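Local coordinates for uncharacterized protein (Bacteroides ovatus, PDB 4FXT) that is of unknown function but probably pairs a transthyretin-like N-terminal domain with an E-set-like C-terminal domain, at residues N124-N129 with K184-S189; P71-S76 with T95-V100; P6-T11 with I82-N87. One frame throughout, in Å; residues are numbered along the deposited sequence.

Contacts 1 and 2 are neighbours, with centres 10 Å apart, and they meet where the two domains of the chain come together. Y97 of contact 2 packs on K187 of contact 1, M127 N lies 3.4 Å from F98 CZ, and R74 NH2 sits 2.8 Å from K187 O. Contact 3 stands apart at the far end of the N-terminal domain: its centre is 26 Å from that of contact 2 and 35 Å from that of contact 1, and it touches neither. The three are best read as one domain junction (contact 2), the end of an inner strand pair beside it (contact 1), and a remote sheet-to-sheet packing (contact 3).

Contact 1: residues N124-N129 with K184-S189; sequences NANMEN and KSDKSS
E128 and K184 lie side by side and point the same way, so that K184 NZ meets E128 OE1 at 2.9 Å in a salt bridge. The ammonium comes in from above the carboxylate plane, 60° out of it. The lysine chain is extended as far as CE and turns only at its last torsion (chi4 -62°), which sets NZ back over its own loop. There the carbonyls S185 O and S188 O also accept from it, at 2.8 Å and 2.7 Å, giving NZ three oxygen partners. The carboxylate probably offsets the lysine's charge, while the two carbonyls tie it to the turn.

Behind this pair the backbones form an antiparallel ladder with a classic beta bulge: E128 and N129 both face K184. K184 O takes a 2.7 Å bond from E128 N and a weak one from N129 N, and K184 N returns a bond to N129 O.

Past the bulge, N126 and D186 hold each other in both directions. N126 N reaches D186 OD1 at 2.8 Å, again from above the carboxylate plane, and D186 N donates to N126 O at 2.9 Å. The turn that follows is an ST turn, with S185 OG accepting from K187 N. Beyond it the K187 chain, bent at chi2, passes A125, CG lying 3.9 Å from A125 CB, and then crosses N124 at about a right angle.

Further out, F98 of strand 98-108 packs against the side chains of A125, M127 and S185, and the amide of N129 is fixed by Y191 and G152.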
ATOM      1  N   ASN A 124       7.276   8.515 -16.443  1.00 66.05           N
ATOM      2  CA  ASN A 124       8.423   9.253 -15.953  1.00 66.73           C
ATOM      3  C   ASN A 124       9.252   8.427 -14.930  1.00 70.20           C
ATOM      4  O   ASN A 124      10.478   8.566 -14.905  1.00 71.69           O
ATOM      5  CB  ASN A 124       7.867  10.523 -15.292  1.00 69.95           C
ATOM      6  CG  ASN A 124       8.854  11.351 -14.533  1.00105.11           C
ATOM      7  OD1 ASN A 124       9.957  11.639 -15.025  1.00 96.87           O
ATOM      8  ND2 ASN A 124       8.441  11.793 -13.332  1.00 99.53           N
ATOM      9  N   ALA A 125       8.572   7.609 -14.079  1.00 63.79           N
ATOM     10  CA  ALA A 125       9.149   6.813 -12.984  1.00 62.56           C
ATOM     11  C   ALA A 125      10.012   5.665 -13.487  1.00 66.45           C
ATOM     12  O   ALA A 125       9.773   5.129 -14.563  1.00 66.92           O
ATOM     13  CB  ALA A 125       8.044   6.243 -12.108  1.00 62.04           C
ATOM     14  N   ASN A 126      10.996   5.262 -12.661  1.00 60.50           N
ATOM     15  CA  ASN A 126      11.918   4.174 -12.954  1.00 57.87           C
ATOM     16  C   ASN A 126      11.955   3.228 -11.781  1.00 57.50           C
ATOM     17  O   ASN A 126      12.012   3.648 -10.624  1.00 57.83           O
ATOM     18  CB  ASN A 126      13.295   4.721 -13.281  1.00 57.10           C
ATOM     19  CG  ASN A 126      13.322   5.577 -14.523  1.00 78.76           C
ATOM     20  OD1 ASN A 126      13.746   6.726 -14.472  1.00 78.43           O
ATOM     21  ND2 ASN A 126      12.795   5.077 -15.647  1.00 73.28           N
HETATM   22  N   MSE A 127      11.880   1.942 -12.094  1.00 50.50           N
HETATM   23  CA  MSE A 127      11.804   0.836 -11.130  1.00 46.23           C
HETATM   24  C   MSE A 127      13.156   0.641 -10.450  1.00 48.80           C
HETATM   25  O   MSE A 127      14.182   0.592 -11.143  1.00 46.63           O
HETATM   26  CB  MSE A 127      11.356  -0.422 -11.892  1.00 46.52           C
HETATM   27  CG  MSE A 127      11.451  -1.712 -11.126  1.00 50.72           C
HETATM   28 SE   MSE A 127      10.419  -3.190 -11.915  0.75 56.32          SE
HETATM   29  CE  MSE A 127      10.898  -3.143 -13.900  1.00 54.89           C
ATOM     30  N   GLU A 128      13.152   0.572  -9.078  1.00 46.29           N
ATOM     31  CA  GLU A 128      14.388   0.365  -8.284  1.00 46.78           C
ATOM     32  C   GLU A 128      14.519  -1.066  -7.832  1.00 52.05           C
ATOM     33  O   GLU A 128      15.626  -1.628  -7.880  1.00 53.51           O
ATOM     34  CB  GLU A 128      14.501   1.268  -7.052  1.00 48.00           C
ATOM     35  CG  GLU A 128      14.749   2.745  -7.328  1.00 59.10           C
ATOM     36  CD  GLU A 128      15.031   3.564  -6.075  1.00 79.83           C
ATOM     37  OE1 GLU A 128      15.008   2.968  -4.970  1.00 65.12           O
ATOM     38  OE2 GLU A 128      15.318   4.782  -6.194  1.00 64.07           O
ATOM     39  N   ASN A 129      13.402  -1.651  -7.368  1.00 48.59           N
ATOM     40  CA  ASN A 129      13.377  -3.023  -6.855  1.00 47.68           C
ATOM     41  C   ASN A 129      11.972  -3.551  -6.756  1.00 51.27           C
ATOM     42  O   ASN A 129      11.011  -2.788  -6.597  1.00 52.27           O
ATOM     43  CB  ASN A 129      14.037  -3.101  -5.443  1.00 46.12           C
ATOM     44  CG  ASN A 129      14.242  -4.490  -4.915  1.00 74.28           C
ATOM     45  OD1 ASN A 129      14.841  -5.350  -5.573  1.00 66.17           O
ATOM     46  ND2 ASN A 129      13.822  -4.718  -3.677  1.00 74.93           N
ATOM     47  N   LYS A 184       9.349  -0.672  -5.525  1.00 43.63           N
ATOM     48  CA  LYS A 184       9.856   0.675  -5.231  1.00 42.66           C
ATOM     49  C   LYS A 184      10.348   1.378  -6.491  1.00 49.44           C
ATOM     50  O   LYS A 184      11.078   0.779  -7.288  1.00 51.43           O
ATOM     51  CB  LYS A 184      10.983   0.643  -4.210  1.00 43.38           C
ATOM     52  CG  LYS A 184      11.269   2.057  -3.734  1.00 61.41           C
ATOM     53  CD  LYS A 184      12.427   2.178  -2.815  1.00 55.67           C
ATOM     54  CE  LYS A 184      12.622   3.604  -2.431  1.00 42.48           C
ATOM     55  NZ  LYS A 184      12.920   4.457  -3.580  1.00 66.04           N
ATOM     56  N   SER A 185       9.952   2.654  -6.666  1.00 47.59           N
ATOM     57  CA  SER A 185      10.384   3.525  -7.779  1.00 47.69           C
ATOM     58  C   SER A 185      11.397   4.531  -7.289  1.00 53.63           C
ATOM     59  O   SER A 185      11.588   4.661  -6.081  1.00 53.65           O
ATOM     60  CB  SER A 185       9.203   4.251  -8.410  1.00 48.35           C
ATOM     61  OG  SER A 185       8.685   5.240  -7.535  1.00 55.04           O
ATOM     62  N   ASP A 186      11.991   5.283  -8.210  1.00 52.34           N
ATOM     63  CA  ASP A 186      12.964   6.327  -7.914  1.00 54.06           C
ATOM     64  C   ASP A 186      12.263   7.635  -7.536  1.00 59.91           C
ATOM     65  O   ASP A 186      12.961   8.629  -7.251  1.00 63.88           O
ATOM     66  CB  ASP A 186      13.901   6.555  -9.133  1.00 57.42           C
ATOM     67  CG  ASP A 186      13.265   7.086 -10.424  1.00 72.92           C
ATOM     68  OD1 ASP A 186      12.039   6.910 -10.606  1.00 74.46           O
ATOM     69  OD2 ASP A 186      14.007   7.623 -11.278  1.00 83.41           O
ATOM     70  N   LYS A 187      10.895   7.654  -7.546  1.00 52.76           N
ATOM     71  CA  LYS A 187      10.132   8.889  -7.313  1.00 52.85           C
ATOM     72  C   LYS A 187       9.511   8.953  -5.880  1.00 55.86           C
ATOM     73  O   LYS A 187       8.955   9.984  -5.497  1.00 57.76           O
ATOM     74  CB  LYS A 187       9.014   9.045  -8.370  1.00 53.99           C
ATOM     75  CG  LYS A 187       9.484   9.063  -9.840  1.00 61.58           C
ATOM     76  CD  LYS A 187      10.534  10.147 -10.179  1.00 61.07           C
ATOM     77  CE  LYS A 187      11.073   9.987 -11.574  1.00 62.26           C
ATOM     78  NZ  LYS A 187      12.282  10.824 -11.763  1.00 82.98           N
ATOM     79  N   SER A 188       9.666   7.906  -5.081  1.00 50.97           N
ATOM     80  CA  SER A 188       9.182   7.833  -3.700  1.00 49.63           C
ATOM     81  C   SER A 188      10.146   7.028  -2.836  1.00 53.97           C
ATOM     82  O   SER A 188      10.747   6.072  -3.327  1.00 54.22           O
ATOM     83  CB  SER A 188       7.782   7.217  -3.632  1.00 48.33           C
ATOM     84  OG  SER A 188       7.333   7.157  -2.284  1.00 45.92           O
ATOM     85  N   SER A 189      10.246   7.383  -1.538  1.00 50.45           N
ATOM     86  CA  SER A 189      11.088   6.702  -0.547  1.00 49.69           C
ATOM     87  C   SER A 189      10.391   5.425  -0.035  1.00 52.22           C
ATOM     88  O   SER A 189      10.991   4.608   0.678  1.00 51.49           O
ATOM     89  CB  SER A 189      11.409   7.644   0.610  1.00 53.25           C
ATOM     90  OG  SER A 189      10.228   8.203   1.157  1.00 63.03           O
TER

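Contact 2: residues P71-S76 with T95-V100; sequences PWERPS and TPYFFV
At the junction between the N-terminal and C-terminal domains, P71-R74 of the loop between strands 60-68 and 79-84 meet T95-Y97, just ahead of strand 98-108, with W72 and P96 making a single backbone bridge. E73 N donates to T95 O at 2.9 Å, nearly straight at 168°. A weak bond from Y97 N to P71 O lies on the other side of P96.

Side chains add to this bridge. T95 OG1 donates to E73 OE1 at 2.9 Å, approaching from above the carboxylate plane. The Y97 ring meets the same loop atom by atom: CD2 is near P71 O, CE2 is 3.6 Å from W72 O, and CE1 is 3.9 Å from E73 CG. The R74 side chain, bent at chi2 and chi3, crosses Y97 at about a right angle, with the guanidinium turned 71° from the ring. R74 NH2 meets Y97 OH at 2.9 Å through an almost linear N-H, and the hydroxyl lies in the guanidinium plane, at its edge. A water accepts from R74 N and makes a weak hydrogen bond with Y97 OH, 3.5 Å away.

The guanidinium has a further anchor, R74 NH1 bonding to G68 O. The W72 ring leads away from T95-V100, onto A14 and V94, while Y97 also packs on V122.

Because Y97 OH accepts from a cationic donor, its oxygen density would be drawn toward the arginine, which probably makes the hydroxyl a somewhat better proton donor.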
ATOM      1  N   PRO A  71       3.750   6.291  -1.836  1.00 45.70           N
ATOM      2  CA  PRO A  71       4.255   5.828  -3.141  1.00 44.76           C
ATOM      3  C   PRO A  71       3.321   6.161  -4.338  1.00 50.84           C
ATOM      4  O   PRO A  71       3.173   5.361  -5.287  1.00 50.72           O
ATOM      5  CB  PRO A  71       4.356   4.327  -2.952  1.00 45.66           C
ATOM      6  CG  PRO A  71       3.254   4.002  -1.971  1.00 50.99           C
ATOM      7  CD  PRO A  71       3.230   5.168  -1.026  1.00 47.13           C
ATOM      8  N   TRP A  72       2.792   7.385  -4.356  1.00 48.18           N
ATOM      9  CA  TRP A  72       1.974   7.876  -5.448  1.00 48.69           C
ATOM     10  C   TRP A  72       2.258   9.345  -5.696  1.00 58.40           C
ATOM     11  O   TRP A  72       2.917   9.981  -4.868  1.00 59.55           O
ATOM     12  CB  TRP A  72       0.485   7.657  -5.172  1.00 46.68           C
ATOM     13  CG  TRP A  72       0.002   8.107  -3.824  1.00 47.54           C
ATOM     14  CD1 TRP A  72      -0.216   9.390  -3.406  1.00 52.15           C
ATOM     15  CD2 TRP A  72      -0.485   7.256  -2.777  1.00 45.97           C
ATOM     16  NE1 TRP A  72      -0.690   9.389  -2.113  1.00 51.40           N
ATOM     17  CE2 TRP A  72      -0.898   8.090  -1.717  1.00 51.14           C
ATOM     18  CE3 TRP A  72      -0.580   5.856  -2.618  1.00 45.05           C
ATOM     19  CZ2 TRP A  72      -1.411   7.571  -0.518  1.00 50.30           C
ATOM     20  CZ3 TRP A  72      -1.050   5.345  -1.421  1.00 45.72           C
ATOM     21  CH2 TRP A  72      -1.484   6.196  -0.395  1.00 47.58           C
ATOM     22  N   GLU A  73       1.771   9.886  -6.841  1.00 57.45           N
ATOM     23  CA  GLU A  73       1.926  11.295  -7.160  1.00 59.44           C
ATOM     24  C   GLU A  73       1.291  12.145  -6.081  1.00 62.24           C
ATOM     25  O   GLU A  73       0.175  11.851  -5.638  1.00 59.70           O
ATOM     26  CB  GLU A  73       1.334  11.641  -8.524  1.00 62.49           C
ATOM     27  CG  GLU A  73       2.096  11.084  -9.704  1.00 74.33           C
ATOM     28  CD  GLU A  73       1.614  11.591 -11.051  1.00 92.07           C
ATOM     29  OE1 GLU A  73       0.401  11.872 -11.201  1.00 92.54           O
ATOM     30  OE2 GLU A  73       2.469  11.714 -11.957  1.00 77.88           O
ATOM     31  N   ARG A  74       2.024  13.183  -5.660  1.00 61.30           N
ATOM     32  CA  ARG A  74       1.623  14.101  -4.599  1.00 63.18           C
ATOM     33  C   ARG A  74       1.619  15.564  -5.120  1.00 68.78           C
ATOM     34  O   ARG A  74       2.484  16.351  -4.716  1.00 68.02           O
ATOM     35  CB  ARG A  74       2.572  13.931  -3.390  1.00 62.17           C
ATOM     36  CG  ARG A  74       2.453  12.569  -2.696  1.00 58.87           C
ATOM     37  CD  ARG A  74       3.788  12.073  -2.172  1.00 61.53           C
ATOM     38  NE  ARG A  74       4.664  11.651  -3.264  1.00 55.01           N
ATOM     39  CZ  ARG A  74       5.923  11.254  -3.121  1.00 66.33           C
ATOM     40  NH1 ARG A  74       6.494  11.250  -1.925  1.00 54.81           N
ATOM     41  NH2 ARG A  74       6.635  10.891  -4.181  1.00 49.82           N
ATOM     42  N   PRO A  75       0.629  15.949  -5.983  1.00 68.14           N
ATOM     43  CA  PRO A  75       0.585  17.343  -6.462  1.00 71.43           C
ATOM     44  C   PRO A  75       0.083  18.303  -5.383  1.00 80.40           C
ATOM     45  O   PRO A  75      -0.895  18.013  -4.678  1.00 80.23           O
ATOM     46  CB  PRO A  75      -0.377  17.295  -7.646  1.00 73.73           C
ATOM     47  CG  PRO A  75      -1.203  16.081  -7.443  1.00 75.71           C
ATOM     48  CD  PRO A  75      -0.487  15.145  -6.536  1.00 69.13           C
ATOM     49  N   SER A  76       0.788  19.438  -5.249  1.00 80.50           N
ATOM     50  CA  SER A  76       0.506  20.517  -4.298  1.00 83.63           C
ATOM     51  C   SER A  76      -0.782  21.259  -4.684  1.00 92.31           C
ATOM     52  O   SER A  76      -1.634  21.531  -3.842  1.00 92.42           O
ATOM     53  CB  SER A  76       1.681  21.503  -4.260  1.00 89.96           C
ATOM     54  OG  SER A  76       2.966  20.902  -4.222  1.00 97.97           O
ATOM     55  N   THR A  95      -2.523   8.116  -7.802  1.00 56.35           N
ATOM     56  CA  THR A  95      -1.921   7.593  -9.023  1.00 54.73           C
ATOM     57  C   THR A  95      -0.508   7.067  -8.599  1.00 54.46           C
ATOM     58  O   THR A  95       0.452   7.842  -8.497  1.00 52.21           O
ATOM     59  CB  THR A  95      -1.928   8.634 -10.196  1.00 56.36           C
ATOM     60  OG1 THR A  95      -1.020   9.700  -9.935  1.00 59.58           O
ATOM     61  CG2 THR A  95      -3.344   9.171 -10.529  1.00 44.59           C
ATOM     62  N   PRO A  96      -0.405   5.746  -8.288  1.00 50.11           N
ATOM     63  CA  PRO A  96       0.905   5.172  -7.922  1.00 48.63           C
ATOM     64  C   PRO A  96       1.907   5.237  -9.079  1.00 52.80           C
ATOM     65  O   PRO A  96       1.499   5.354 -10.245  1.00 51.90           O
ATOM     66  CB  PRO A  96       0.580   3.709  -7.572  1.00 48.58           C
ATOM     67  CG  PRO A  96      -0.875   3.560  -7.672  1.00 52.56           C
ATOM     68  CD  PRO A  96      -1.438   4.695  -8.407  1.00 50.38           C
ATOM     69  N   TYR A  97       3.224   5.185  -8.766  1.00 48.28           N
ATOM     70  CA  TYR A  97       4.232   5.223  -9.826  1.00 47.16           C
ATOM     71  C   TYR A  97       4.218   3.861 -10.517  1.00 52.57           C
ATOM     72  O   TYR A  97       4.092   3.761 -11.746  1.00 53.92           O
ATOM     73  CB  TYR A  97       5.597   5.608  -9.265  1.00 46.93           C
ATOM     74  CG  TYR A  97       5.574   6.979  -8.614  1.00 49.01           C
ATOM     75  CD1 TYR A  97       5.558   8.137  -9.383  1.00 52.67           C
ATOM     76  CD2 TYR A  97       5.588   7.118  -7.225  1.00 48.44           C
ATOM     77  CE1 TYR A  97       5.506   9.397  -8.793  1.00 54.38           C
ATOM     78  CE2 TYR A  97       5.559   8.373  -6.623  1.00 49.78           C
ATOM     79  CZ  TYR A  97       5.526   9.513  -7.416  1.00 59.03           C
ATOM     80  OH  TYR A  97       5.524  10.780  -6.875  1.00 63.22           O
ATOM     81  N   PHE A  98       4.204   2.822  -9.693  1.00 48.59           N
ATOM     82  CA  PHE A  98       4.057   1.422 -10.034  1.00 48.04           C
ATOM     83  C   PHE A  98       2.953   0.830  -9.184  1.00 49.61           C
ATOM     84  O   PHE A  98       2.814   1.216  -8.004  1.00 50.60           O
ATOM     85  CB  PHE A  98       5.381   0.675  -9.848  1.00 50.13           C
ATOM     86  CG  PHE A  98       6.467   1.016 -10.835  1.00 52.36           C
ATOM     87  CD1 PHE A  98       7.343   2.064 -10.593  1.00 56.88           C
ATOM     88  CD2 PHE A  98       6.637   0.266 -11.987  1.00 55.03           C
ATOM     89  CE1 PHE A  98       8.354   2.377 -11.501  1.00 59.30           C
ATOM     90  CE2 PHE A  98       7.661   0.563 -12.884  1.00 59.82           C
ATOM     91  CZ  PHE A  98       8.504   1.628 -12.643  1.00 59.40           C
ATOM     92  N   PHE A  99       2.137  -0.054  -9.777  1.00 43.30           N
ATOM     93  CA  PHE A  99       1.023  -0.660  -9.052  1.00 41.99           C
ATOM     94  C   PHE A  99       1.140  -2.190  -9.080  1.00 43.66           C
ATOM     95  O   PHE A  99       1.520  -2.763 -10.106  1.00 42.45           O
ATOM     96  CB  PHE A  99      -0.315  -0.188  -9.644  1.00 44.71           C
ATOM     97  CG  PHE A  99      -1.566  -0.746  -8.994  1.00 46.30           C
ATOM     98  CD1 PHE A  99      -1.920  -0.385  -7.689  1.00 50.13           C
ATOM     99  CD2 PHE A  99      -2.423  -1.569  -9.701  1.00 48.85           C
ATOM    100  CE1 PHE A  99      -3.080  -0.894  -7.087  1.00 51.23           C
ATOM    101  CE2 PHE A  99      -3.596  -2.057  -9.110  1.00 53.21           C
ATOM    102  CZ  PHE A  99      -3.922  -1.714  -7.808  1.00 51.13           C
ATOM    103  N   VAL A 100       0.855  -2.838  -7.931  1.00 39.87           N
ATOM    104  CA  VAL A 100       0.894  -4.304  -7.814  1.00 39.22           C
ATOM    105  C   VAL A 100      -0.539  -4.844  -7.785  1.00 40.93           C
ATOM    106  O   VAL A 100      -1.295  -4.469  -6.881  1.00 40.57           O
ATOM    107  CB  VAL A 100       1.697  -4.807  -6.571  1.00 40.47           C
ATOM    108  CG1 VAL A 100       1.978  -6.310  -6.695  1.00 39.58           C
ATOM    109  CG2 VAL A 100       3.020  -4.059  -6.421  1.00 38.91           C
TER
HETATM  110  O   HOH W   1       4.124  13.912  -7.444  1.00 54.43           O

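Contact 3: residues P6-T11 with I82-N87; sequences PKATLT and ITVRGN
N87 carries CG anti to its own carbonyl carbon (chi1 -68°), which sets the amide alongside T9, the two side chains pointing the same way. L10 instead has CG anti to its backbone N (chi1 176°), on the side where I82 lies.

From the amide of N87, OD1 takes the hydrogen of T9 N at 3.2 Å. The bond is bent, 138° at the hydrogen, and the donor stands well above the plane of the amide carbonyl. The same oxygen lies 3.8 Å from A8 CA. In return the N87 backbone leans on the strand through a CA-H...O contact from N87 CA to T9 O, at 3.5 Å.

The remaining contacts are packing, mostly apolar. A8 aims its methyl at the other segment, where CB meets V84 CG2 at 3.8 Å and the carbonyl G86 O at 3.5 Å. Two residues away in each strand, both methyls of L10 close on I82: CD1 sits 4.0 Å from I82 CG2, while CD2 touches I82 CG2 and CD1 at 4.1 Å. The two side chains cross obliquely. G86, with a positive phi, turns the chain between V84 and N87, and its N is held by N59 OD1.

The turn at 85-87 thus carries the chain from one sheet of the N-terminal domain to the other, a beta-arch. Strand 79-84 is an outermost strand of its sheet, with L64 and Y62 of strand 60-68 next to I82 and V84, whereas strand 7-16 pairs with strand 52-58, antiparallel, and with strand 88-93, parallel.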
ATOM      1  N   PRO A   6     -20.733  16.289  18.500  1.00119.12           N
ATOM      2  CA  PRO A   6     -21.196  16.340  17.103  1.00117.84           C
ATOM      3  C   PRO A   6     -20.011  16.175  16.129  1.00114.77           C
ATOM      4  O   PRO A   6     -20.083  16.591  14.960  1.00112.55           O
ATOM      5  CB  PRO A   6     -21.858  17.733  16.999  1.00123.50           C
ATOM      6  CG  PRO A   6     -21.200  18.562  18.051  1.00129.40           C
ATOM      7  CD  PRO A   6     -20.822  17.606  19.169  1.00124.11           C
ATOM      8  N   LYS A   7     -18.926  15.527  16.628  1.00107.15           N
ATOM      9  CA  LYS A   7     -17.663  15.288  15.924  1.00101.48           C
ATOM     10  C   LYS A   7     -17.764  13.986  15.136  1.00102.06           C
ATOM     11  O   LYS A   7     -17.589  12.895  15.688  1.00100.75           O
ATOM     12  CB  LYS A   7     -16.499  15.255  16.932  1.00101.01           C
ATOM     13  CG  LYS A   7     -15.152  15.514  16.322  1.00 91.82           C
ATOM     14  CD  LYS A   7     -14.048  15.470  17.348  1.00 90.96           C
ATOM     15  CE  LYS A   7     -12.715  15.798  16.709  1.00 90.13           C
ATOM     16  NZ  LYS A   7     -11.576  15.602  17.644  1.00 88.96           N
ATOM     17  N   ALA A   8     -18.053  14.136  13.827  1.00 97.08           N
ATOM     18  CA  ALA A   8     -18.267  13.147  12.761  1.00 94.18           C
ATOM     19  C   ALA A   8     -17.013  12.294  12.445  1.00 92.62           C
ATOM     20  O   ALA A   8     -15.915  12.603  12.910  1.00 91.29           O
ATOM     21  CB  ALA A   8     -18.691  13.881  11.500  1.00 95.16           C
ATOM     22  N   THR A   9     -17.196  11.231  11.624  1.00 85.67           N
ATOM     23  CA  THR A   9     -16.123  10.322  11.201  1.00 80.61           C
ATOM     24  C   THR A   9     -15.994  10.352   9.679  1.00 80.72           C
ATOM     25  O   THR A   9     -16.957  10.038   8.981  1.00 81.32           O
ATOM     26  CB  THR A   9     -16.402   8.873  11.707  1.00 85.84           C
ATOM     27  OG1 THR A   9     -16.620   8.868  13.108  1.00 91.49           O
ATOM     28  CG2 THR A   9     -15.286   7.932  11.413  1.00 80.75           C
ATOM     29  N   LEU A  10     -14.800  10.699   9.162  1.00 74.23           N
ATOM     30  CA  LEU A  10     -14.481  10.664   7.725  1.00 70.83           C
ATOM     31  C   LEU A  10     -13.659   9.442   7.440  1.00 71.32           C
ATOM     32  O   LEU A  10     -12.548   9.331   7.952  1.00 70.03           O
ATOM     33  CB  LEU A  10     -13.759  11.921   7.210  1.00 70.20           C
ATOM     34  CG  LEU A  10     -13.326  11.867   5.719  1.00 73.32           C
ATOM     35  CD1 LEU A  10     -14.533  11.783   4.762  1.00 74.44           C
ATOM     36  CD2 LEU A  10     -12.464  13.047   5.356  1.00 77.92           C
ATOM     37  N   THR A  11     -14.192   8.519   6.641  1.00 67.77           N
ATOM     38  CA  THR A  11     -13.482   7.277   6.298  1.00 65.16           C
ATOM     39  C   THR A  11     -13.416   7.156   4.786  1.00 65.54           C
ATOM     40  O   THR A  11     -14.123   7.851   4.088  1.00 65.86           O
ATOM     41  CB  THR A  11     -14.141   6.004   6.951  1.00 71.17           C
ATOM     42  OG1 THR A  11     -15.493   5.899   6.519  1.00 79.51           O
ATOM     43  CG2 THR A  11     -14.115   6.019   8.473  1.00 60.30           C
ATOM     44  N   ILE A  82     -14.049  18.111   0.313  1.00 82.57           N
ATOM     45  CA  ILE A  82     -14.854  17.154   1.061  1.00 80.45           C
ATOM     46  C   ILE A  82     -15.773  17.902   1.985  1.00 85.37           C
ATOM     47  O   ILE A  82     -15.294  18.629   2.858  1.00 85.14           O
ATOM     48  CB  ILE A  82     -13.943  16.159   1.856  1.00 80.37           C
ATOM     49  CG1 ILE A  82     -12.843  15.504   0.956  1.00 78.07           C
ATOM     50  CG2 ILE A  82     -14.771  15.116   2.630  1.00 79.57           C
ATOM     51  CD1 ILE A  82     -11.765  14.692   1.694  1.00 77.69           C
ATOM     52  N   THR A  83     -17.085  17.709   1.830  1.00 83.86           N
ATOM     53  CA  THR A  83     -18.043  18.334   2.729  1.00 87.21           C
ATOM     54  C   THR A  83     -18.493  17.238   3.714  1.00 92.52           C
ATOM     55  O   THR A  83     -19.054  16.213   3.307  1.00 92.02           O
ATOM     56  CB  THR A  83     -19.173  19.003   1.943  1.00 97.99           C
ATOM     57  OG1 THR A  83     -18.587  20.024   1.130  1.00102.28           O
ATOM     58  CG2 THR A  83     -20.202  19.658   2.840  1.00 98.92           C
ATOM     59  N   VAL A  84     -18.190  17.439   5.005  1.00 89.48           N
ATOM     60  CA  VAL A  84     -18.568  16.485   6.025  1.00 88.99           C
ATOM     61  C   VAL A  84     -19.761  17.077   6.825  1.00 98.89           C
ATOM     62  O   VAL A  84     -19.678  18.140   7.446  1.00101.16           O
ATOM     63  CB  VAL A  84     -17.385  16.055   6.932  1.00 89.94           C
ATOM     64  CG1 VAL A  84     -16.659  17.231   7.539  1.00 90.60           C
ATOM     65  CG2 VAL A  84     -17.831  15.097   8.018  1.00 89.72           C
ATOM     66  N   ARG A  85     -20.890  16.377   6.718  1.00 97.45           N
ATOM     67  CA  ARG A  85     -22.153  16.616   7.405  1.00101.12           C
ATOM     68  C   ARG A  85     -22.597  15.259   7.911  1.00104.67           C
ATOM     69  O   ARG A  85     -23.145  14.453   7.148  1.00104.39           O
ATOM     70  CB  ARG A  85     -23.175  17.319   6.496  1.00105.18           C
ATOM     71  N   GLY A  86     -22.200  14.961   9.149  1.00 99.92           N
ATOM     72  CA  GLY A  86     -22.395  13.665   9.788  1.00 98.19           C
ATOM     73  C   GLY A  86     -21.314  12.727   9.298  1.00 97.30           C
ATOM     74  O   GLY A  86     -20.414  13.158   8.568  1.00 95.86           O
ATOM     75  N   ASN A  87     -21.376  11.445   9.681  1.00 90.42           N
ATOM     76  CA  ASN A  87     -20.388  10.473   9.220  1.00 84.71           C
ATOM     77  C   ASN A  87     -20.398  10.452   7.704  1.00 85.43           C
ATOM     78  O   ASN A  87     -21.459  10.332   7.086  1.00 85.52           O
ATOM     79  CB  ASN A  87     -20.640   9.086   9.811  1.00 84.75           C
ATOM     80  CG  ASN A  87     -20.399   8.973  11.301  1.00106.99           C
ATOM     81  OD1 ASN A  87     -20.147   9.949  12.025  1.00 88.84           O
ATOM     82  ND2 ASN A  87     -20.453   7.749  11.790  1.00108.40           N
TER